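Local coordinates for protein DNA polymerase III subunit beta (Deinococcus radiodurans, PDB 4TRT) that probably encircles DNA as a ring-shaped head-to-tail homodimer and tethers DNA polymerases and other proteins to it, conferring processivity, at residues 51-57 / 223-229; 91-96 / 107-111; 150-155 / 231-236; 185-189 / 209-213; 244-248 / 333-337. All coordinates share one frame; numbering follows the deposited sequence. Where two conformers were deposited one is given.

In the fold
Contact 1 is a long antiparallel strand pairing that joins the N-terminal and central domains; contact 5, within the C-terminal domain, is a single bridge with a bulge where a loop enters a strand, and is less buried. Their centres are about 43 Å apart. Contact 2, about 35 Å from the centre of the chain, is a surface hairpin at the dimer interface. Contacts 3 and 4 both lie in the central domain, centres about 17 Å apart, and have no beta pairing: contact 3 has no hydrogen bond across it and relies on rings and apolar groups, while contact 4 adds one polar bond. Contacts 1 and 4 reach the same eight-stranded sheet.

Contact 1: residues 51-57 / 223-229; sequences EIDLSCF and RVKMNLK
Strands 52-57 and 224-229 pair antiparallel at the seam between the N-terminal and central domains. Asp-53 N gives to Asn-227 O at 3.0 Å and Asn-227 N returns a bond to Asp-53 O; Ser-55 and Lys-225 likewise exchange both bonds. These are therefore the hydrogen-bonded pairs, while Leu-54/Met-226 and Cys-56/Val-224 are non-hydrogen-bonded. Phe-57 N reaches Arg-223 O at 2.8 Å. Through this pairing strands 52-59 and 224-229 share one antiparallel sheet that runs from domain to domain, as in bacterial beta rings generally. On its apolar face, Ile-52 CD1 meets Met-226 CE at 3.4 Å. Leu-54, with CG anti to the backbone N (chi1 -177°), sets CD1 against Val-224 CG1 at 3.3 Å, also a tight approach. Helices 8-21 and 193-202, one from each domain, cover this face. The opposite face is polar: Asn-227 ND2 gives a nearly straight bond (168°) to the anti lone pair of Asp-53 OD2 at 3.1 Å, with the carboxylate and amide planes 76° apart. Thr-48 and Thr-218 hold the other oxygens, Asp-53 OD1 and Asn-227 OD1. At the strand end Lys-229 NZ approaches Glu-51 OE1 from above the carboxylate plane, a short salt bridge of 2.5 Å. An alanine in place of Glu-51 would probably leave the Lys-229 ammonium without its mate and its extended chain free to turn. Beside it a water links Glu-51 O to Lys-229 N.

Contact 2: residues 91-96 / 107-111; sequences LSGQEL and LQTGD
Leu-107 O accepts Leu-96 N at 2.8 Å in its carbonyl plane, with 161° at the hydrogen, and Leu-107 N returns the bond to Leu-96 O, also at 2.8 Å. This reciprocal pair defines Leu-96/Leu-107 as hydrogen-bonded partners of antiparallel strands 95-100 and 103-108. One step further along, Glu-95 and Gln-108 form the non-hydrogen-bonded pair, and Thr-109 N then donates to Gln-94 O at 2.9 Å. That last donor lies 44° out of the carbonyl plane, at Gln-94, the third residue of the type II' turn from Ser-92 to Glu-95. Gly-93 occupies the second position of this turn, which links strand 86-92 to strand 95-100.

Thr-109 turns its methyl inward: CG2 stands 3.7 Å from Leu-91 CD1 and 4.1 Å from Leu-96 CB, a chi1 of 55° putting it anti to the carbonyl carbon and aiming it at these two leucines. Leu-96 and Leu-107 point to the same side, against Phe-75 of helix 72-81. On the other side the carboxylate of Glu-95 and the amide of Gln-108 stand nearly perpendicular, OE2 to NE2 3.8 Å, beyond hydrogen-bonding distance. Glu-95 makes a long, weak ion pair with Arg-295 of the second subunit, and the backbone of Gln-108 bonds to that subunit as well. The hairpin therefore turns an apolar side to its own domain, while the main-chain bonds of its outer strand carry the dimer interface and the polar side adds at most a weak attraction, consistent with ring closure through main-chain bonding.

Contact 3: residues 150-155 / 231-236; sequences QAVFRG and LDGDFP
Phe-153 and Phe-235 supply the aromatic part: the edge of the Phe-153 ring points at the face of Phe-235 in a T-shaped pair, centroids 5.5 Å apart and planes at 85°, with Phe-153 CD1 leading toward Phe-235 CZ at 3.8 Å. Phe-153 CG stands anti to the carbonyl carbon (chi1 -77°), which directs the ring toward Phe-235 and Pro-236.

The aliphatic contacts centre on Pro-236. Its CG lies 3.4 Å from Phe-153 CZ, and Val-152 CG2 faces the CD corner of the proline ring at 3.5 Å. CD also sits over a face of the neighbouring Phe-235 ring.

Backbone contacts complete the set; no hydrogen bond crosses. Val-152 O lies near the plane of the Phe-235 ring, 3.6 Å from CE1. Leu-231 CD1 covers Ala-151 O at 3.6 Å and closes in on Gly-155 N at 3.8 Å; a beta carbon on Gly-155 would collide with that methyl. An alanine at Phe-153 would probably open a gap beside Pro-236 and leave the face of Phe-235 without its aromatic edge.

The 3-10 turn 151-154, just before strand 155-161, thus docks on the segment leading out of strand 224-229 toward the C-terminal domain, with Ile-190 touching Val-152 from one segment and Leu-231 and Phe-235 from the other. In related bacterial beta rings the partner-peptide groove lies near the junction of these domains, consistent with this position.

Contact 4: residues 185-189 / 209-213; sequences DGKNL and RFTYG
Lys-187 and Tyr-212 bring their CA atoms no nearer than 9.0 Å, so the two backbones are not paired and a side chain has to span the distance. Within the central domain, the loop leading into strand 189-192 faces strand 207-212, which belongs to a different sheet, so the contact ties two sheets together. Tyr-212 does the spanning: its OH accepts Lys-187 N at 3.0 Å with 161° at the hydrogen, although the position of this oxygen is less certain than most.

Over one face of the same ring lies Lys-187 CG, 4.0 Å from the centroid and 21° off the normal, a CH-pi contact. CG reaches it by standing between the backbone N and the carbonyl carbon (chi1 68°), and the extended chain then runs alongside the ring, antiparallel to the tyrosine. NZ ends 5.1 Å from the centroid, a weak cation-pi attraction at most.

Leu-189 divides its two methyls between the aromatics: CD2 touches Tyr-212 CE1 at 3.9 Å and CD1 touches Phe-210 CD2 at 4.0 Å. At Gly-186 a beta carbon would probably come too close to the phenol, as far as the less certain oxygen can be trusted: CA already lies 3.4 Å from Tyr-212 OH.

Contact 5: residues 244-248 / 333-337; sequences KDIKL and LLFSG
Leu-248 and Phe-335 lie side by side and point the same way, Leu-248 CD2 4.0 Å from Phe-335 CD2. The backbone pairing is consistent with this alignment: the two are a hydrogen-bonded pair, so their side chains lie on one side of the sheet. Phe-335 N donates almost straight (174°) to Leu-248 O at 2.9 Å. Coming back, Phe-335 O receives Lys-247 N at 2.8 Å and, weakly, Leu-248 N at 3.3 Å. Two residues facing one is a classic beta bulge.

Ile-246 takes a different direction. A chi1 of -59° carries its CG2 to the far side of CB from the backbone N, and the side chain crosses Leu-334 at a slant, CG2 coming to 3.8 Å from Leu-334 CB while CD1 approaches the same carbon. Lys-247 rests CG against Ser-336 O at 3.6 Å, then bends at chi2 (-61°) so that NZ reaches back to Asp-245 OD1 at 2.8 Å. The ammonium meets this oxygen on the syn side, in a salt bridge that folds the lysine along its own segment. Ser-336 sets CB against Asp-245 O at 3.4 Å, while its OG is held elsewhere by Pro-341 O and Ser-340 OG.

Around this junction, strand 248-253 opens beside the end of strand 330-335 in the large sheet. Leu-248 and Phe-335 pack on Met-311 of strand 310-316, from another sheet of the C-terminal domain, and Leu-334 touches Ile-343 and Arg-345 of the adjoining strand 342-346.

Contact 1: residues 51-57 / 223-229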
# COMPACT_ATOMS: atom_id res chain seq x y z
N GLU A 51 12.23 -0.66 -24.38
CA GLU A 51 11.66 0.65 -24.81
C GLU A 51 12.54 1.80 -24.37
O GLU A 51 12.66 2.80 -25.08
CB GLU A 51 10.23 0.84 -24.28
CG GLU A 51 9.25 -0.21 -24.77
CD GLU A 51 9.18 -0.30 -26.29
OE1 GLU A 51 9.26 0.75 -26.99
OE2 GLU A 51 9.05 -1.44 -26.80
N ILE A 52 13.15 1.68 -23.20
CA ILE A 52 14.16 2.65 -22.79
C ILE A 52 15.44 1.95 -22.34
O ILE A 52 15.40 0.81 -21.93
CB ILE A 52 13.65 3.64 -21.72
CG1 ILE A 52 13.41 2.96 -20.37
CG2 ILE A 52 12.40 4.36 -22.19
CD1 ILE A 52 13.44 3.93 -19.20
N ASP A 53 16.56 2.66 -22.43
CA ASP A 53 17.81 2.26 -21.79
C ASP A 53 18.10 3.27 -20.72
O ASP A 53 17.84 4.46 -20.90
CB ASP A 53 19.00 2.26 -22.76
CG ASP A 53 18.71 1.56 -24.06
OD1 ASP A 53 18.02 0.52 -24.04
OD2 ASP A 53 19.20 2.04 -25.11
N LEU A 54 18.70 2.81 -19.63
CA LEU A 54 19.02 3.67 -18.51
C LEU A 54 20.41 3.34 -17.98
O LEU A 54 20.79 2.17 -17.90
CB LEU A 54 17.98 3.48 -17.41
CG LEU A 54 18.08 4.33 -16.15
CD1 LEU A 54 17.85 5.80 -16.47
CD2 LEU A 54 17.08 3.81 -15.13
N SER A 55 21.14 4.39 -17.63
CA SER A 55 22.47 4.28 -17.07
C SER A 55 22.56 5.23 -15.88
O SER A 55 22.10 6.37 -15.97
CB SER A 55 23.49 4.69 -18.11
OG SER A 55 24.78 4.37 -17.67
N CYS A 56 23.14 4.76 -14.79
CA CYS A 56 23.35 5.60 -13.61
C CYS A 56 24.77 5.44 -13.12
O CYS A 56 25.25 4.32 -12.92
CB CYS A 56 22.38 5.25 -12.49
SG CYS A 56 22.41 6.48 -11.16
N PHE A 57 25.43 6.57 -12.89
CA PHE A 57 26.79 6.57 -12.36
C PHE A 57 26.77 6.64 -10.83
O PHE A 57 26.08 7.47 -10.24
CB PHE A 57 27.57 7.75 -12.91
CG PHE A 57 28.98 7.84 -12.38
CD1 PHE A 57 29.98 7.01 -12.86
CD2 PHE A 57 29.31 8.78 -11.41
CE1 PHE A 57 31.28 7.10 -12.39
CE2 PHE A 57 30.61 8.88 -10.93
CZ PHE A 57 31.59 8.03 -11.42
N ARG A 223 24.25 12.36 -13.18
CA ARG A 223 24.47 10.92 -12.98
C ARG A 223 23.60 9.94 -13.78
O ARG A 223 24.00 8.78 -13.91
CB ARG A 223 24.44 10.55 -11.49
CG ARG A 223 25.59 11.16 -10.70
CD ARG A 223 25.44 10.89 -9.23
NE ARG A 223 26.52 11.49 -8.45
CZ ARG A 223 26.66 11.34 -7.14
NH1 ARG A 223 25.80 10.59 -6.45
NH2 ARG A 223 27.66 11.93 -6.51
N VAL A 224 22.45 10.36 -14.31
CA VAL A 224 21.61 9.47 -15.11
C VAL A 224 21.63 9.81 -16.60
O VAL A 224 21.62 10.99 -16.96
CB VAL A 224 20.14 9.51 -14.65
CG1 VAL A 224 19.28 8.68 -15.59
CG2 VAL A 224 19.99 9.00 -13.23
N LYS A 225 21.66 8.78 -17.45
CA LYS A 225 21.46 8.91 -18.88
C LYS A 225 20.33 7.98 -19.31
O LYS A 225 20.29 6.82 -18.90
CB LYS A 225 22.73 8.53 -19.64
CG LYS A 225 24.00 9.16 -19.11
CD LYS A 225 25.18 8.82 -20.01
CE LYS A 225 26.41 9.66 -19.71
NZ LYS A 225 27.27 8.98 -18.72
N MET A 226 19.40 8.47 -20.13
CA MET A 226 18.28 7.65 -20.59
C MET A 226 18.12 7.77 -22.08
O MET A 226 18.06 8.90 -22.60
CB MET A 226 16.98 8.07 -19.90
CG MET A 226 15.78 7.21 -20.28
SD MET A 226 14.22 7.71 -19.55
CE MET A 226 14.33 6.99 -17.92
N ASN A 227 18.03 6.62 -22.75
CA ASN A 227 17.65 6.56 -24.16
C ASN A 227 16.17 6.22 -24.26
O ASN A 227 15.69 5.30 -23.58
CB ASN A 227 18.44 5.48 -24.93
CG ASN A 227 19.92 5.80 -25.06
OD1 ASN A 227 20.33 6.96 -25.04
ND2 ASN A 227 20.74 4.75 -25.23
N LEU A 228 15.46 6.94 -25.12
CA LEU A 228 14.06 6.65 -25.40
C LEU A 228 13.75 6.90 -26.86
O LEU A 228 14.47 7.65 -27.53
CB LEU A 228 13.13 7.50 -24.55
CG LEU A 228 13.42 9.01 -24.58
CD1 LEU A 228 12.17 9.84 -24.77
CD2 LEU A 228 14.16 9.41 -23.30
N LYS A 229 12.68 6.28 -27.32
CA LYS A 229 12.22 6.43 -28.68
C LYS A 229 11.42 7.71 -28.76
O LYS A 229 10.91 8.19 -27.76
CB LYS A 229 11.32 5.27 -29.08
CG LYS A 229 12.03 3.94 -29.12
CD LYS A 229 11.05 2.82 -29.43
CE LYS A 229 11.71 1.46 -29.28
NZ LYS A 229 10.66 0.43 -29.09
O HOH W 1 10.76 4.86 -25.59
O HOH W 2 24.35 8.07 -7.48

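Contact 2: residues 91-96 / 107-111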
# COMPACT_ATOMS: atom_id res chain seq x y z
N LEU A 91 34.84 -9.03 -7.24
CA LEU A 91 34.48 -9.95 -8.30
C LEU A 91 35.60 -10.95 -8.47
O LEU A 91 36.74 -10.58 -8.80
CB LEU A 91 34.25 -9.20 -9.62
CG LEU A 91 33.82 -10.07 -10.80
CD1 LEU A 91 32.38 -10.50 -10.59
CD2 LEU A 91 33.96 -9.32 -12.12
N SER A 92 35.29 -12.22 -8.22
CA SER A 92 36.25 -13.30 -8.33
C SER A 92 35.62 -14.45 -9.09
O SER A 92 34.64 -15.03 -8.61
CB SER A 92 36.64 -13.76 -6.93
OG SER A 92 37.79 -14.58 -6.95
N GLY A 93 36.18 -14.78 -10.25
CA GLY A 93 35.56 -15.74 -11.16
C GLY A 93 34.17 -15.28 -11.55
O GLY A 93 34.00 -14.12 -11.96
N GLN A 94 33.18 -16.15 -11.39
CA GLN A 94 31.78 -15.83 -11.69
C GLN A 94 30.97 -15.50 -10.42
O GLN A 94 29.75 -15.72 -10.35
CB GLN A 94 31.13 -16.98 -12.48
CG GLN A 94 31.50 -17.08 -13.98
CD GLN A 94 30.38 -16.53 -14.89
OE1 GLN A 94 30.12 -15.31 -14.97
NE2 GLN A 94 29.70 -17.45 -15.57
N GLU A 95 31.64 -14.92 -9.43
CA GLU A 95 31.02 -14.65 -8.16
C GLU A 95 31.26 -13.20 -7.73
O GLU A 95 32.40 -12.78 -7.61
CB GLU A 95 31.59 -15.60 -7.12
CG GLU A 95 30.75 -15.72 -5.86
CD GLU A 95 31.19 -16.86 -4.97
OE1 GLU A 95 32.18 -16.68 -4.21
OE2 GLU A 95 30.55 -17.93 -5.01
N LEU A 96 30.18 -12.44 -7.55
CA LEU A 96 30.26 -11.11 -6.95
C LEU A 96 30.04 -11.19 -5.43
O LEU A 96 28.98 -11.62 -4.96
CB LEU A 96 29.22 -10.17 -7.54
CG LEU A 96 29.25 -8.74 -6.97
CD1 LEU A 96 30.46 -8.03 -7.55
CD2 LEU A 96 27.97 -7.97 -7.24
N LEU A 107 26.78 -13.35 -5.10
CA LEU A 107 25.87 -13.54 -6.23
C LEU A 107 26.61 -14.14 -7.43
O LEU A 107 27.70 -13.69 -7.79
CB LEU A 107 25.29 -12.20 -6.70
CG LEU A 107 24.23 -11.46 -5.92
CD1 LEU A 107 24.86 -10.97 -4.63
CD2 LEU A 107 23.71 -10.29 -6.75
N GLN A 108 26.01 -15.16 -8.04
CA GLN A 108 26.49 -15.67 -9.31
C GLN A 108 26.30 -14.61 -10.39
O GLN A 108 25.23 -14.04 -10.51
CB GLN A 108 25.73 -16.94 -9.70
CG GLN A 108 26.17 -18.15 -8.89
CD GLN A 108 27.63 -18.53 -9.12
OE1 GLN A 108 28.04 -18.90 -10.23
NE2 GLN A 108 28.41 -18.47 -8.05
N THR A 109 27.35 -14.34 -11.15
CA THR A 109 27.29 -13.37 -12.24
C THR A 109 26.88 -14.08 -13.52
O THR A 109 26.99 -15.30 -13.61
CB THR A 109 28.65 -12.68 -12.46
OG1 THR A 109 29.63 -13.69 -12.66
CG2 THR A 109 29.04 -11.86 -11.25
N GLY A 110 26.45 -13.31 -14.52
CA GLY A 110 25.95 -13.87 -15.77
C GLY A 110 26.90 -13.70 -16.94
O GLY A 110 28.09 -13.41 -16.77
N ASP A 111 26.35 -13.87 -18.13
CA ASP A 111 27.14 -13.84 -19.36
C ASP A 111 27.26 -12.40 -19.87
O ASP A 111 26.53 -12.00 -20.75
CB ASP A 111 26.48 -14.75 -20.41
CG ASP A 111 27.35 -15.00 -21.63
OD1 ASP A 111 28.51 -14.53 -21.69
OD2 ASP A 111 26.86 -15.69 -22.55

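Contact 3: residues 150-155 / 231-236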
# COMPACT_ATOMS: atom_id res chain seq x y z
N GLN A 150 -5.08 8.06 -33.51
CA GLN A 150 -3.90 8.76 -34.03
C GLN A 150 -2.74 8.46 -33.12
O GLN A 150 -2.74 8.85 -31.94
CB GLN A 150 -4.14 10.27 -34.08
CG GLN A 150 -5.12 10.68 -35.16
CD GLN A 150 -5.22 12.18 -35.31
OE1 GLN A 150 -6.24 12.76 -35.00
NE2 GLN A 150 -4.15 12.81 -35.78
N ALA A 151 -1.72 7.80 -33.67
CA ALA A 151 -0.54 7.41 -32.89
C ALA A 151 0.10 8.60 -32.16
O ALA A 151 0.54 8.46 -31.01
CB ALA A 151 0.48 6.70 -33.77
N VAL A 152 0.14 9.76 -32.80
CA VAL A 152 0.74 10.94 -32.16
C VAL A 152 0.14 11.26 -30.80
O VAL A 152 0.85 11.77 -29.92
CB VAL A 152 0.71 12.21 -33.05
CG1 VAL A 152 1.61 12.04 -34.26
CG2 VAL A 152 -0.71 12.52 -33.51
N PHE A 153 -1.16 10.97 -30.60
CA PHE A 153 -1.82 11.29 -29.31
C PHE A 153 -1.44 10.34 -28.19
O PHE A 153 -1.80 10.54 -27.02
CB PHE A 153 -3.35 11.32 -29.45
CG PHE A 153 -3.90 12.57 -30.11
CD1 PHE A 153 -3.35 13.83 -29.85
CD2 PHE A 153 -5.02 12.49 -30.92
CE1 PHE A 153 -3.88 14.96 -30.44
CE2 PHE A 153 -5.55 13.64 -31.50
CZ PHE A 153 -4.98 14.87 -31.26
N ARG A 154 -0.67 9.32 -28.52
CA ARG A 154 -0.13 8.39 -27.54
C ARG A 154 1.12 8.96 -26.89
O ARG A 154 1.64 8.39 -25.94
CB ARG A 154 0.13 7.01 -28.18
CG ARG A 154 -1.06 6.48 -28.99
CD ARG A 154 -0.79 5.17 -29.71
NE ARG A 154 -1.82 4.97 -30.74
CZ ARG A 154 -1.65 4.26 -31.86
NH1 ARG A 154 -0.50 3.65 -32.11
NH2 ARG A 154 -2.65 4.18 -32.74
N GLY A 155 1.59 10.12 -27.36
CA GLY A 155 2.78 10.75 -26.79
C GLY A 155 2.54 12.16 -26.28
O GLY A 155 1.44 12.70 -26.37
N LEU A 231 8.24 9.57 -31.19
CA LEU A 231 7.20 9.26 -32.18
C LEU A 231 7.36 10.15 -33.40
O LEU A 231 7.74 11.32 -33.29
CB LEU A 231 5.81 9.42 -31.59
CG LEU A 231 5.49 8.58 -30.35
CD1 LEU A 231 4.01 8.74 -29.98
CD2 LEU A 231 5.82 7.10 -30.53
N ASP A 232 7.08 9.57 -34.57
CA ASP A 232 7.10 10.30 -35.83
C ASP A 232 5.79 11.04 -36.04
O ASP A 232 4.79 10.78 -35.38
CB ASP A 232 7.31 9.33 -36.99
CG ASP A 232 8.76 9.01 -37.22
OD1 ASP A 232 9.47 9.87 -37.80
OD2 ASP A 232 9.20 7.90 -36.85
N GLY A 233 5.81 11.96 -36.99
CA GLY A 233 4.61 12.71 -37.35
C GLY A 233 4.58 14.06 -36.66
O GLY A 233 5.39 14.34 -35.80
N ASP A 234 3.63 14.89 -37.06
CA ASP A 234 3.40 16.16 -36.42
C ASP A 234 2.23 16.00 -35.45
O ASP A 234 1.17 15.47 -35.79
CB ASP A 234 3.06 17.25 -37.46
CG ASP A 234 4.25 17.63 -38.34
OD1 ASP A 234 5.41 17.46 -37.93
OD2 ASP A 234 4.01 18.13 -39.46
N PHE A 235 2.42 16.47 -34.24
CA PHE A 235 1.31 16.58 -33.31
C PHE A 235 0.19 17.45 -33.90
O PHE A 235 0.47 18.47 -34.55
CB PHE A 235 1.81 17.19 -32.01
CG PHE A 235 0.97 16.82 -30.82
CD1 PHE A 235 1.09 15.57 -30.24
CD2 PHE A 235 0.08 17.73 -30.29
CE1 PHE A 235 0.32 15.24 -29.13
CE2 PHE A 235 -0.70 17.40 -29.21
CZ PHE A 235 -0.57 16.15 -28.63
N PRO A 236 -1.08 17.06 -33.71
CA PRO A 236 -2.15 17.82 -34.35
C PRO A 236 -2.33 19.23 -33.79
O PRO A 236 -1.80 19.56 -32.73
CB PRO A 236 -3.40 16.97 -34.08
CG PRO A 236 -2.88 15.60 -33.77
CD PRO A 236 -1.61 15.87 -33.01

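Contact 4: residues 185-189 / 209-213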
# COMPACT_ATOMS: atom_id res chain seq x y z
N ASP A 185 16.29 26.96 -27.61
CA ASP A 185 16.18 26.96 -29.05
C ASP A 185 16.40 25.51 -29.48
O ASP A 185 17.54 25.10 -29.66
CB ASP A 185 17.21 27.89 -29.66
CG ASP A 185 16.81 28.41 -31.04
OD1 ASP A 185 15.60 28.64 -31.28
OD2 ASP A 185 17.71 28.58 -31.88
N GLY A 186 15.33 24.74 -29.58
CA GLY A 186 15.42 23.32 -29.93
C GLY A 186 14.29 22.89 -30.82
O GLY A 186 13.49 23.71 -31.26
N LYS A 187 14.20 21.60 -31.11
CA LYS A 187 13.14 21.17 -32.02
C LYS A 187 11.98 20.49 -31.30
O LYS A 187 12.14 19.96 -30.20
CB LYS A 187 13.69 20.28 -33.14
CG LYS A 187 14.21 18.92 -32.72
CD LYS A 187 14.55 18.07 -33.93
CE LYS A 187 14.90 16.65 -33.54
NZ LYS A 187 15.31 15.88 -34.74
N ASN A 188 10.83 20.51 -31.95
CA ASN A 188 9.65 19.87 -31.41
C ASN A 188 9.81 18.36 -31.43
O ASN A 188 10.31 17.80 -32.40
CB ASN A 188 8.39 20.30 -32.15
CG ASN A 188 8.04 21.75 -31.92
OD1 ASN A 188 8.79 22.51 -31.29
ND2 ASN A 188 6.90 22.16 -32.46
N LEU A 189 9.39 17.74 -30.33
CA LEU A 189 9.53 16.31 -30.08
C LEU A 189 8.19 15.76 -29.61
O LEU A 189 7.42 16.49 -29.01
CB LEU A 189 10.55 16.06 -28.96
CG LEU A 189 11.97 16.61 -29.14
CD1 LEU A 189 12.74 16.52 -27.83
CD2 LEU A 189 12.72 15.87 -30.23
N ARG A 209 20.07 17.62 -20.06
CA ARG A 209 20.56 17.85 -21.42
C ARG A 209 19.94 16.87 -22.41
O ARG A 209 19.88 15.68 -22.13
CB ARG A 209 22.08 17.71 -21.47
CG ARG A 209 22.84 18.93 -20.94
CD ARG A 209 24.32 18.68 -20.67
NE ARG A 209 24.61 17.54 -19.79
CZ ARG A 209 24.51 17.53 -18.45
NH1 ARG A 209 24.10 18.60 -17.78
NH2 ARG A 209 24.81 16.42 -17.78
N PHE A 210 19.50 17.36 -23.56
CA PHE A 210 18.94 16.52 -24.63
C PHE A 210 19.98 16.33 -25.72
O PHE A 210 20.62 17.29 -26.17
CB PHE A 210 17.73 17.18 -25.29
CG PHE A 210 16.48 17.21 -24.45
CD1 PHE A 210 16.45 16.78 -23.14
CD2 PHE A 210 15.30 17.70 -25.01
CE1 PHE A 210 15.27 16.83 -22.41
CE2 PHE A 210 14.13 17.76 -24.29
CZ PHE A 210 14.11 17.31 -22.99
N THR A 211 20.15 15.08 -26.16
CA THR A 211 20.91 14.78 -27.36
C THR A 211 19.93 14.16 -28.36
O THR A 211 19.36 13.10 -28.08
CB THR A 211 22.03 13.75 -27.09
OG1 THR A 211 22.86 14.21 -26.01
CG2 THR A 211 22.87 13.54 -28.34
N TYR A 212 19.75 14.82 -29.50
CA TYR A 212 18.85 14.33 -30.55
C TYR A 212 19.49 13.17 -31.31
O TYR A 212 20.68 13.20 -31.60
CB TYR A 212 18.54 15.44 -31.56
CG TYR A 212 17.89 16.65 -30.96
CD1 TYR A 212 16.77 16.52 -30.14
CD2 TYR A 212 18.37 17.93 -31.23
CE1 TYR A 212 16.16 17.64 -29.60
CE2 TYR A 212 17.77 19.05 -30.69
CZ TYR A 212 16.67 18.90 -29.88
OH TYR A 212 16.05 20.00 -29.34
N GLY A 213 18.69 12.16 -31.63
CA GLY A 213 19.15 11.04 -32.43
C GLY A 213 18.15 10.76 -33.52
O GLY A 213 17.19 11.51 -33.69
O HOH W 3 14.01 19.59 -28.05

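Contact 5: residues 244-248 / 333-337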
# COMPACT_ATOMS: atom_id res chain seq x y z
N LYS A 244 -12.27 29.91 -27.25
CA LYS A 244 -11.90 31.31 -27.02
C LYS A 244 -13.11 32.20 -26.74
O LYS A 244 -12.92 33.33 -26.31
CB LYS A 244 -11.11 31.90 -28.19
CG LYS A 244 -9.64 31.55 -28.21
CD LYS A 244 -9.41 30.07 -28.49
CE LYS A 244 -7.94 29.74 -28.78
NZ LYS A 244 -7.84 28.58 -29.70
N ASP A 245 -14.33 31.70 -26.97
CA ASP A 245 -15.54 32.50 -26.69
C ASP A 245 -16.13 32.11 -25.32
O ASP A 245 -17.04 31.31 -25.23
CB ASP A 245 -16.56 32.32 -27.81
CG ASP A 245 -17.77 33.25 -27.68
OD1 ASP A 245 -17.83 34.03 -26.70
OD2 ASP A 245 -18.66 33.19 -28.54
N ILE A 246 -15.59 32.71 -24.26
CA ILE A 246 -15.94 32.37 -22.89
C ILE A 246 -17.13 33.20 -22.44
O ILE A 246 -17.11 34.43 -22.58
CB ILE A 246 -14.74 32.58 -21.96
CG1 ILE A 246 -13.56 31.72 -22.43
CG2 ILE A 246 -15.09 32.25 -20.51
CD1 ILE A 246 -13.86 30.21 -22.54
N LYS A 247 -18.17 32.54 -21.93
CA LYS A 247 -19.44 33.19 -21.51
C LYS A 247 -19.59 33.31 -20.00
O LYS A 247 -20.40 34.08 -19.51
CB LYS A 247 -20.65 32.36 -22.01
CG LYS A 247 -20.76 32.13 -23.51
CD LYS A 247 -20.89 33.43 -24.27
CE LYS A 247 -21.13 33.20 -25.75
NZ LYS A 247 -20.63 34.40 -26.50
N LEU A 248 -18.87 32.47 -19.26
CA LEU A 248 -19.03 32.40 -17.82
C LEU A 248 -17.70 31.98 -17.18
O LEU A 248 -17.05 31.04 -17.65
CB LEU A 248 -20.13 31.40 -17.46
CG LEU A 248 -20.44 31.07 -15.99
CD1 LEU A 248 -20.94 32.29 -15.22
CD2 LEU A 248 -21.45 29.93 -15.93
N LEU A 333 -12.61 28.44 -13.64
CA LEU A 333 -13.31 27.59 -14.63
C LEU A 333 -13.93 28.52 -15.66
O LEU A 333 -14.72 29.40 -15.30
CB LEU A 333 -14.43 26.77 -13.95
CG LEU A 333 -14.11 26.15 -12.58
CD1 LEU A 333 -15.34 25.43 -12.04
CD2 LEU A 333 -12.89 25.23 -12.67
N LEU A 334 -13.57 28.33 -16.92
CA LEU A 334 -14.04 29.16 -18.00
C LEU A 334 -14.90 28.32 -18.94
O LEU A 334 -14.41 27.36 -19.54
CB LEU A 334 -12.85 29.72 -18.77
CG LEU A 334 -11.76 30.44 -17.99
CD1 LEU A 334 -10.62 30.77 -18.96
CD2 LEU A 334 -12.29 31.70 -17.33
N PHE A 335 -16.17 28.70 -19.07
CA PHE A 335 -17.15 27.94 -19.82
C PHE A 335 -17.54 28.67 -21.09
O PHE A 335 -17.76 29.89 -21.07
CB PHE A 335 -18.40 27.72 -18.97
CG PHE A 335 -18.15 26.97 -17.71
CD1 PHE A 335 -17.80 25.63 -17.76
CD2 PHE A 335 -18.26 27.60 -16.48
CE1 PHE A 335 -17.58 24.91 -16.59
CE2 PHE A 335 -18.02 26.90 -15.31
CZ PHE A 335 -17.69 25.55 -15.37
N SER A 336 -17.57 27.93 -22.20
CA SER A 336 -17.95 28.52 -23.47
C SER A 336 -19.43 28.28 -23.79
O SER A 336 -19.94 28.83 -24.75
CB SER A 336 -17.06 28.00 -24.60
OG SER A 336 -17.22 26.60 -24.81
N GLY A 337 -20.11 27.45 -22.99
CA GLY A 337 -21.48 27.04 -23.29
C GLY A 337 -21.82 25.70 -22.64
O GLY A 337 -20.91 24.95 -22.22